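Local coordinates for protein 16.4 kDa salivary peptide (Culex quinquefasciatus, PDB 7KC8) that is of unknown function but, as a salivary protein of the mosquito with a ricin-like beta-trefoil fold, may bind sugars, at residues A[39-44]-A[52-57]; A[59-64]-A[85-90]. One frame throughout, in Å; residues are numbered along the deposited sequence.

Contact 1. Residues A[39-44]-A[52-57]; sequences EEWVIE and IRPRIY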
ATOM      1  N   GLU A  39       5.942  -4.294   9.211  1.00 36.41           N
ATOM      2  CA  GLU A  39       5.862  -2.819   9.098  1.00 39.81           C
ATOM      3  C   GLU A  39       4.456  -2.314   9.464  1.00 43.38           C
ATOM      4  O   GLU A  39       3.473  -2.925   9.089  1.00 36.86           O
ATOM      5  CB  GLU A  39       6.294  -2.395   7.701  1.00 34.55           C
ATOM      6  CG  GLU A  39       6.559  -0.911   7.579  1.00 42.45           C
ATOM      7  CD  GLU A  39       7.543  -0.339   8.577  1.00 47.75           C
ATOM      8  OE1 GLU A  39       7.092   0.179   9.599  1.00 48.75           O
ATOM      9  OE2 GLU A  39       8.740  -0.432   8.330  1.00 45.23           O
ATOM     10  N   GLU A  40       4.382  -1.207  10.190  1.00 42.20           N
ATOM     11  CA  GLU A  40       3.066  -0.659  10.592  1.00 34.76           C
ATOM     12  C   GLU A  40       2.649   0.459   9.630  1.00 33.22           C
ATOM     13  O   GLU A  40       3.466   1.305   9.332  1.00 31.15           O
ATOM     14  CB  GLU A  40       3.109  -0.281  12.061  1.00 36.33           C
ATOM     15  CG  GLU A  40       3.297  -1.494  12.931  1.00 43.02           C
ATOM     16  CD  GLU A  40       3.763  -1.273  14.349  1.00 46.87           C
ATOM     17  OE1 GLU A  40       3.287  -0.369  14.964  1.00 44.64           O
ATOM     18  OE2 GLU A  40       4.602  -2.028  14.809  1.00 54.59           O
ATOM     19  N   TRP A  41       1.416   0.392   9.134  1.00 33.23           N
ATOM     20  CA  TRP A  41       0.874   1.366   8.198  1.00 29.99           C
ATOM     21  C   TRP A  41      -0.431   1.918   8.741  1.00 25.84           C
ATOM     22  O   TRP A  41      -1.056   1.328   9.621  1.00 32.38           O
ATOM     23  CB  TRP A  41       0.619   0.745   6.826  1.00 28.88           C
ATOM     24  CG  TRP A  41       1.848   0.306   6.141  1.00 29.98           C
ATOM     25  CD1 TRP A  41       2.515  -0.880   6.318  1.00 30.73           C
ATOM     26  CD2 TRP A  41       2.578   1.035   5.159  1.00 23.29           C
ATOM     27  NE1 TRP A  41       3.616  -0.925   5.506  1.00 26.59           N
ATOM     28  CE2 TRP A  41       3.679   0.237   4.781  1.00 24.75           C
ATOM     29  CE3 TRP A  41       2.416   2.288   4.564  1.00 26.18           C
ATOM     30  CZ2 TRP A  41       4.614   0.655   3.843  1.00 23.36           C
ATOM     31  CZ3 TRP A  41       3.346   2.700   3.613  1.00 28.49           C
ATOM     32  CH2 TRP A  41       4.426   1.880   3.260  1.00 26.28           C
ATOM     33  N   VAL A  42      -0.869   3.042   8.189  1.00 27.59           N
ATOM     34  CA  VAL A  42      -2.125   3.650   8.606  1.00 27.12           C
ATOM     35  C   VAL A  42      -3.066   3.754   7.416  1.00 27.72           C
ATOM     36  O   VAL A  42      -2.698   4.282   6.362  1.00 27.98           O
ATOM     37  CB  VAL A  42      -1.900   5.024   9.254  1.00 25.63           C
ATOM     38  CG1 VAL A  42      -3.240   5.612   9.700  1.00 27.74           C
ATOM     39  CG2 VAL A  42      -0.961   4.884  10.423  1.00 28.85           C
ATOM     40  N   ILE A  43      -4.278   3.255   7.592  1.00 27.26           N
ATOM     41  CA  ILE A  43      -5.348   3.404   6.616  1.00 31.72           C
ATOM     42  C   ILE A  43      -6.239   4.554   7.073  1.00 28.25           C
ATOM     43  O   ILE A  43      -6.791   4.518   8.179  1.00 30.37           O
ATOM     44  CB  ILE A  43      -6.157   2.105   6.476  1.00 29.37           C
ATOM     45  CG1 ILE A  43      -5.307   1.000   5.844  1.00 24.08           C
ATOM     46  CG2 ILE A  43      -7.439   2.366   5.682  1.00 24.12           C
ATOM     47  CD1 ILE A  43      -5.948  -0.377   5.878  1.00 23.21           C
ATOM     48  N   GLU A  44      -6.384   5.573   6.231  1.00 31.37           N
ATOM     49  CA  GLU A  44      -7.244   6.719   6.503  1.00 30.44           C
ATOM     50  C   GLU A  44      -8.369   6.755   5.478  1.00 35.31           C
ATOM     51  O   GLU A  44      -8.133   6.523   4.291  1.00 35.21           O
ATOM     52  CB  GLU A  44      -6.468   8.029   6.445  1.00 26.49           C
ATOM     53  CG  GLU A  44      -5.252   8.077   7.357  1.00 29.83           C
ATOM     54  CD  GLU A  44      -4.397   9.317   7.129  1.00 30.97           C
ATOM     55  OE1 GLU A  44      -4.742  10.124   6.239  1.00 29.83           O
ATOM     56  OE2 GLU A  44      -3.381   9.484   7.835  1.00 34.94           O
ATOM     57  N   ILE A  52      -3.221   5.797   2.389  1.00 26.43           N
ATOM     58  CA  ILE A  52      -2.394   4.872   3.151  1.00 22.80           C
ATOM     59  C   ILE A  52      -1.051   5.540   3.392  1.00 23.19           C
ATOM     60  O   ILE A  52      -0.488   6.156   2.483  1.00 23.86           O
ATOM     61  CB  ILE A  52      -2.228   3.518   2.423  1.00 25.04           C
ATOM     62  CG1 ILE A  52      -3.592   2.833   2.224  1.00 24.03           C
ATOM     63  CG2 ILE A  52      -1.261   2.592   3.173  1.00 14.78           C
ATOM     64  CD1 ILE A  52      -3.526   1.498   1.453  1.00 18.97           C
ATOM     65  N   ARG A  53      -0.561   5.455   4.623  1.00 24.10           N
ATOM     66  CA  ARG A  53       0.707   6.045   5.023  1.00 28.00           C
ATOM     67  C   ARG A  53       1.359   5.148   6.059  1.00 26.16           C
ATOM     68  O   ARG A  53       0.664   4.439   6.797  1.00 26.90           O
ATOM     69  CB  ARG A  53       0.535   7.455   5.612  1.00 28.87           C
ATOM     70  CG  ARG A  53      -0.506   7.507   6.718  1.00 35.29           C
ATOM     71  CD  ARG A  53      -0.317   8.705   7.614  1.00 30.28           C
ATOM     72  NE  ARG A  53       0.908   8.596   8.384  1.00 28.17           N
ATOM     73  CZ  ARG A  53       1.309   9.497   9.272  1.00 34.84           C
ATOM     74  NH1 ARG A  53       0.570  10.568   9.504  1.00 34.39           N
ATOM     75  NH2 ARG A  53       2.451   9.327   9.930  1.00 30.71           N
ATOM     76  N   PRO A  54       2.683   5.140   6.129  1.00 26.45           N
ATOM     77  CA  PRO A  54       3.336   4.395   7.200  1.00 26.57           C
ATOM     78  C   PRO A  54       3.115   5.110   8.522  1.00 29.70           C
ATOM     79  O   PRO A  54       2.927   6.327   8.568  1.00 27.65           O
ATOM     80  CB  PRO A  54       4.810   4.397   6.790  1.00 22.54           C
ATOM     81  CG  PRO A  54       4.958   5.601   5.969  1.00 26.10           C
ATOM     82  CD  PRO A  54       3.655   5.816   5.258  1.00 24.39           C
ATOM     83  N   ARG A  55       3.141   4.326   9.604  1.00 27.56           N
ATOM     84  CA  ARG A  55       2.846   4.869  10.926  1.00 27.55           C
ATOM     85  C   ARG A  55       3.785   6.014  11.290  1.00 32.21           C
ATOM     86  O   ARG A  55       3.366   6.973  11.950  1.00 34.16           O
ATOM     87  CB  ARG A  55       2.926   3.766  11.989  1.00 33.95           C
ATOM     88  CG  ARG A  55       2.488   4.226  13.391  1.00 33.50           C
ATOM     89  CD  ARG A  55       2.710   3.176  14.473  1.00 30.67           C
ATOM     90  NE  ARG A  55       4.109   2.770  14.592  1.00 38.92           N
ATOM     91  CZ  ARG A  55       5.031   3.439  15.277  1.00 38.56           C
ATOM     92  NH1 ARG A  55       4.712   4.556  15.902  1.00 42.26           N
ATOM     93  NH2 ARG A  55       6.277   2.995  15.332  1.00 44.74           N
ATOM     94  N   ILE A  56       5.049   5.951  10.860  1.00 26.45           N
ATOM     95  CA  ILE A  56       6.068   6.861  11.378  1.00 26.68           C
ATOM     96  C   ILE A  56       6.459   7.964  10.406  1.00 25.47           C
ATOM     97  O   ILE A  56       7.218   8.863  10.802  1.00 33.96           O
ATOM     98  CB  ILE A  56       7.328   6.102  11.851  1.00 32.78           C
ATOM     99  CG1 ILE A  56       8.084   5.459  10.684  1.00 31.66           C
ATOM    100  CG2 ILE A  56       6.975   5.060  12.903  1.00 23.20           C
ATOM    101  CD1 ILE A  56       9.506   5.116  11.060  1.00 25.89           C
ATOM    102  N   TYR A  57       5.969   7.952   9.171  1.00 28.57           N
ATOM    103  CA  TYR A  57       6.219   9.055   8.250  1.00 30.56           C
ATOM    104  C   TYR A  57       4.909   9.543   7.664  1.00 32.16           C
ATOM    105  O   TYR A  57       4.039   8.742   7.317  1.00 30.86           O
ATOM    106  CB  TYR A  57       7.138   8.672   7.089  1.00 31.81           C
ATOM    107  CG  TYR A  57       8.414   7.994   7.484  1.00 31.94           C
ATOM    108  CD1 TYR A  57       9.438   8.698   8.102  1.00 29.88           C
ATOM    109  CD2 TYR A  57       8.609   6.650   7.209  1.00 32.98           C
ATOM    110  CE1 TYR A  57      10.620   8.068   8.451  1.00 31.36           C
ATOM    111  CE2 TYR A  57       9.775   6.009   7.559  1.00 37.63           C
ATOM    112  CZ  TYR A  57      10.783   6.720   8.175  1.00 37.84           C
ATOM    113  OH  TYR A  57      11.940   6.064   8.519  1.00 41.15           O
TER
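The indole of W41 carries the ring of P54 on one face: CB of P54 stands 4.1 Å from the centroid of the W41 six-membered ring, a CH-pi contact offset toward the rim, while CG2 of I52 meets W41 CE3 obliquely. W41 CG lies anti to its carbonyl carbon (chi1 -65°), which folds the benzo part back across the partner strand although the CB bond leads away from it; NE1 is bonded to the carbonyl of I19. I56 CG2 covers one face of the R55 guanidinium. E44 OE2 lies near the R53 guanidinium plane at its edge but touches the aliphatic R53 CD (3.2 Å); R53 NE, 4.4 Å from E44 OE2, is beyond a salt bridge. In that plane R53 NE donates to P54 O (3.0 Å). R53 NH2 is also bonded to V139 O, and E44 OE1 to the hydroxyl of Y60. These groups sit on the hairpin of strands 40-46 and 49-54, one of the antiparallel two-strand units from which a beta-trefoil is assembled. V42 and R53 form a hydrogen-bonded pair of it: V42 N reaches R53 O almost along the C=O axis at a very short 2.5 Å, and R53 N returns to V42 O at 3.0 Å. Past P54 the chain turns off, yet R55 N still bonds E40 O (3.1 Å, 170° at the hydrogen), from above the carbonyl plane. Alongside, the E40 and R55 side chains run the same way, joined by a salt bridge, E40 OE1 to R55 NE at 3.3 Å, their end planes 41° apart; R55 NH1 turns to the carbonyl of L137.

Contact 2. Residues A[59-64]-A[85-90]; sequences EYLYAE and NVWKVE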
ATOM      1  N   GLU A  59       3.888  10.258   4.739  1.00 32.03           N
ATOM      2  CA  GLU A  59       4.137  10.086   3.307  1.00 28.96           C
ATOM      3  C   GLU A  59       3.111   9.120   2.738  1.00 30.35           C
ATOM      4  O   GLU A  59       2.979   7.990   3.223  1.00 24.67           O
ATOM      5  CB  GLU A  59       5.542   9.539   3.030  1.00 27.99           C
ATOM      6  CG  GLU A  59       6.651  10.178   3.843  1.00 35.06           C
ATOM      7  CD  GLU A  59       7.954   9.417   3.725  1.00 31.10           C
ATOM      8  OE1 GLU A  59       7.979   8.411   2.995  1.00 38.45           O
ATOM      9  OE2 GLU A  59       8.951   9.806   4.361  1.00 29.57           O
ATOM     10  N   TYR A  60       2.410   9.529   1.697  1.00 27.37           N
ATOM     11  CA  TYR A  60       1.260   8.766   1.248  1.00 30.95           C
ATOM     12  C   TYR A  60       1.632   7.796   0.142  1.00 28.98           C
ATOM     13  O   TYR A  60       2.253   8.186  -0.854  1.00 31.71           O
ATOM     14  CB  TYR A  60       0.135   9.698   0.809  1.00 28.45           C
ATOM     15  CG  TYR A  60      -0.606  10.173   2.018  1.00 37.05           C
ATOM     16  CD1 TYR A  60      -1.291   9.267   2.817  1.00 29.53           C
ATOM     17  CD2 TYR A  60      -0.579  11.509   2.405  1.00 35.15           C
ATOM     18  CE1 TYR A  60      -1.955   9.675   3.948  1.00 34.54           C
ATOM     19  CE2 TYR A  60      -1.248  11.926   3.546  1.00 39.07           C
ATOM     20  CZ  TYR A  60      -1.934  11.006   4.312  1.00 37.59           C
ATOM     21  OH  TYR A  60      -2.603  11.409   5.450  1.00 37.78           O
ATOM     22  N   LEU A  61       1.249   6.535   0.335  1.00 25.09           N
ATOM     23  CA  LEU A  61       1.355   5.505  -0.697  1.00 21.25           C
ATOM     24  C   LEU A  61       0.754   5.989  -2.005  1.00 20.70           C
ATOM     25  O   LEU A  61      -0.369   6.495  -2.036  1.00 24.02           O
ATOM     26  CB  LEU A  61       0.624   4.237  -0.238  1.00 23.94           C
ATOM     27  CG  LEU A  61       0.982   2.936  -0.956  1.00 23.51           C
ATOM     28  CD1 LEU A  61       2.372   2.560  -0.532  1.00 20.80           C
ATOM     29  CD2 LEU A  61      -0.013   1.822  -0.660  1.00 16.32           C
ATOM     30  N   TYR A  62       1.496   5.819  -3.092  1.00 26.68           N
ATOM     31  CA  TYR A  62       0.988   6.207  -4.403  1.00 22.75           C
ATOM     32  C   TYR A  62       1.627   5.337  -5.464  1.00 24.90           C
ATOM     33  O   TYR A  62       2.571   4.588  -5.199  1.00 20.06           O
ATOM     34  CB  TYR A  62       1.250   7.671  -4.721  1.00 23.58           C
ATOM     35  CG  TYR A  62       2.675   7.947  -5.146  1.00 31.73           C
ATOM     36  CD1 TYR A  62       3.728   7.806  -4.250  1.00 26.90           C
ATOM     37  CD2 TYR A  62       2.969   8.351  -6.441  1.00 29.37           C
ATOM     38  CE1 TYR A  62       5.024   8.058  -4.630  1.00 31.86           C
ATOM     39  CE2 TYR A  62       4.270   8.606  -6.829  1.00 34.79           C
ATOM     40  CZ  TYR A  62       5.297   8.460  -5.919  1.00 35.55           C
ATOM     41  OH  TYR A  62       6.598   8.719  -6.305  1.00 35.18           O
ATOM     42  N   ALA A  63       1.095   5.457  -6.679  1.00 22.85           N
ATOM     43  CA  ALA A  63       1.538   4.675  -7.821  1.00 27.90           C
ATOM     44  C   ALA A  63       2.164   5.595  -8.858  1.00 23.98           C
ATOM     45  O   ALA A  63       1.644   6.673  -9.135  1.00 25.98           O
ATOM     46  CB  ALA A  63       0.373   3.892  -8.441  1.00 27.44           C
ATOM     47  N   GLU A  64       3.275   5.160  -9.427  1.00 29.01           N
ATOM     48  CA  GLU A  64       3.960   5.950 -10.437  1.00 32.29           C
ATOM     49  C   GLU A  64       3.122   6.057 -11.710  1.00 29.41           C
ATOM     50  O   GLU A  64       2.160   5.315 -11.921  1.00 31.08           O
ATOM     51  CB  GLU A  64       5.328   5.347 -10.748  1.00 29.28           C
ATOM     52  CG  GLU A  64       6.414   5.790  -9.776  1.00 32.34           C
ATOM     53  CD  GLU A  64       6.787   7.267  -9.936  1.00 44.21           C
ATOM     54  OE1 GLU A  64       6.344   7.910 -10.923  1.00 33.70           O
ATOM     55  OE2 GLU A  64       7.524   7.789  -9.067  1.00 48.60           O
ATOM     56  N   ASN A  85      -2.676   8.617  -5.157  1.00 24.04           N
ATOM     57  CA  ASN A  85      -2.454   8.233  -3.773  1.00 24.37           C
ATOM     58  C   ASN A  85      -3.742   7.819  -3.074  1.00 27.13           C
ATOM     59  O   ASN A  85      -3.777   7.754  -1.838  1.00 23.71           O
ATOM     60  CB  ASN A  85      -1.794   9.382  -3.016  1.00 24.91           C
ATOM     61  CG  ASN A  85      -2.655  10.639  -2.996  1.00 31.56           C
ATOM     62  OD1 ASN A  85      -3.755  10.676  -3.568  1.00 30.92           O
ATOM     63  ND2 ASN A  85      -2.168  11.666  -2.321  1.00 27.84           N
ATOM     64  N   VAL A  86      -4.802   7.564  -3.837  1.00 24.24           N
ATOM     65  CA  VAL A  86      -6.103   7.166  -3.307  1.00 25.09           C
ATOM     66  C   VAL A  86      -6.314   5.705  -3.663  1.00 29.47           C
ATOM     67  O   VAL A  86      -6.071   5.308  -4.806  1.00 25.93           O
ATOM     68  CB  VAL A  86      -7.236   8.038  -3.871  1.00 24.07           C
ATOM     69  CG1 VAL A  86      -8.592   7.451  -3.506  1.00 27.23           C
ATOM     70  CG2 VAL A  86      -7.110   9.488  -3.371  1.00 20.18           C
ATOM     71  N   TRP A  87      -6.761   4.909  -2.691  1.00 27.20           N
ATOM     72  CA  TRP A  87      -6.798   3.457  -2.825  1.00 24.66           C
ATOM     73  C   TRP A  87      -8.174   2.921  -2.473  1.00 29.41           C
ATOM     74  O   TRP A  87      -8.745   3.285  -1.437  1.00 24.58           O
ATOM     75  CB  TRP A  87      -5.763   2.797  -1.924  1.00 25.36           C
ATOM     76  CG  TRP A  87      -4.394   3.212  -2.244  1.00 26.13           C
ATOM     77  CD1 TRP A  87      -3.717   4.286  -1.726  1.00 22.44           C
ATOM     78  CD2 TRP A  87      -3.512   2.586  -3.184  1.00 21.99           C
ATOM     79  NE1 TRP A  87      -2.458   4.353  -2.282  1.00 26.98           N
ATOM     80  CE2 TRP A  87      -2.308   3.326  -3.180  1.00 21.23           C
ATOM     81  CE3 TRP A  87      -3.623   1.467  -4.021  1.00 20.65           C
ATOM     82  CZ2 TRP A  87      -1.213   2.975  -3.973  1.00 19.86           C
ATOM     83  CZ3 TRP A  87      -2.534   1.120  -4.821  1.00 17.73           C
ATOM     84  CH2 TRP A  87      -1.349   1.876  -4.795  1.00 24.23           C
ATOM     85  N   LYS A  88      -8.699   2.064  -3.344  1.00 24.83           N
ATOM     86  CA  LYS A  88      -9.898   1.302  -3.036  1.00 27.11           C
ATOM     87  C   LYS A  88      -9.489   0.086  -2.221  1.00 23.60           C
ATOM     88  O   LYS A  88      -8.523  -0.600  -2.564  1.00 27.13           O
ATOM     89  CB  LYS A  88     -10.615   0.886  -4.319  1.00 28.79           C
ATOM     90  CG  LYS A  88     -11.963   0.263  -4.107  1.00 23.15           C
ATOM     91  CD  LYS A  88     -12.622  -0.034  -5.447  1.00 28.88           C
ATOM     92  N   VAL A  89     -10.179  -0.144  -1.111  1.00 23.95           N
ATOM     93  CA  VAL A  89      -9.866  -1.244  -0.203  1.00 26.16           C
ATOM     94  C   VAL A  89     -11.175  -1.957   0.080  1.00 28.82           C
ATOM     95  O   VAL A  89     -12.102  -1.359   0.645  1.00 30.00           O
ATOM     96  CB  VAL A  89      -9.206  -0.754   1.103  1.00 26.55           C
ATOM     97  CG1 VAL A  89      -8.918  -1.912   2.033  1.00 27.29           C
ATOM     98  CG2 VAL A  89      -7.919   0.006   0.804  1.00 22.91           C
ATOM     99  N   GLU A  90     -11.271  -3.212  -0.335  1.00 29.10           N
ATOM    100  CA  GLU A  90     -12.556  -3.899  -0.330  1.00 30.77           C
ATOM    101  C   GLU A  90     -12.448  -5.260   0.341  1.00 31.01           C
ATOM    102  O   GLU A  90     -11.506  -6.016   0.102  1.00 31.21           O
ATOM    103  CB  GLU A  90     -13.086  -4.055  -1.744  1.00 23.81           C
ATOM    104  CG  GLU A  90     -13.379  -2.749  -2.425  1.00 24.74           C
ATOM    105  CD  GLU A  90     -14.589  -2.057  -1.849  1.00 32.25           C
ATOM    106  OE1 GLU A  90     -15.286  -2.643  -0.989  1.00 35.73           O
ATOM    107  OE2 GLU A  90     -14.846  -0.915  -2.269  1.00 40.80           O
TER
HETATM  108  O   HOH W   1      -2.192   6.804  -0.110  1.00 28.50           O
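W87 and L61 cross at about a right angle, the indole presenting both a face and its N-H edge to the same leucine. On the face, L61 CD2 stands above the indole plane, offset toward the rim, and lies 3.7 Å from W87 CZ2. At the edge, W87 NE1 donates to L61 O at 3.0 Å, with a nearly straight 168° at the hydrogen; the acceptor lies in the ring plane, whereas the donor approaches from high above the carbonyl plane. Two torsions allow this double use: L61 CG is anti to its backbone N (chi1 -161°), which sends the isobutyl group over the indole, and W87 CG is anti to its carbonyl carbon, which turns the NE1-CZ2 edge of the ring to the L61-Y62 backbone, with W87 CZ2 3.9 Å from Y62 CA. The carbonyl of L61 gathers further partners. A water lies in the W87 ring plane, 2.7 Å from L61 O and 2.5 Å from N85 O, and is hydrogen-bonded to these carbonyls; acceptors around it outnumber its protons, so the bonds are probably shared. N85 CA makes a C-H...O contact with L61 O at 3.2 Å. N85, with CG in the crowded position between backbone N and carbonyl carbon, sets its CB against the CB of Y62, whose own CG is placed likewise and whose ring leads away from N85. The axes of strand segments 60-63 and 87-90 cross at 102° and come no nearer than 10.1 Å; the link is made by the W87 side chain and by N85 just before its strand, whose CA comes 4.0 Å from Y62 CA. Strand 72-77 flanks 60-63 and touches L61 through V74, and I98 and N100 of strand 95-100 pack against W87, near the centre of this beta-trefoil.

How the contacts relate
Contact 1 leads directly into contact 2 along the chain, since strand 49-54 is followed by strand 60-63, and their centres lie 11 Å apart. They touch at two polar points: I52 O is 2.8 Å from L61 N in a backbone hydrogen bond, and the E44 OE1 to Y60 OH hydrogen bond measures 2.6 Å. P54 CD also packs on E59 O. Contact 1 is a local hairpin, whereas contact 2 bridges 20 intervening residues, so L61 ties the hairpin through I52 to the tryptophan of strand 87-92. The carbohydrate binding suggested for the protein cannot be assigned to either contact; both are largely buried.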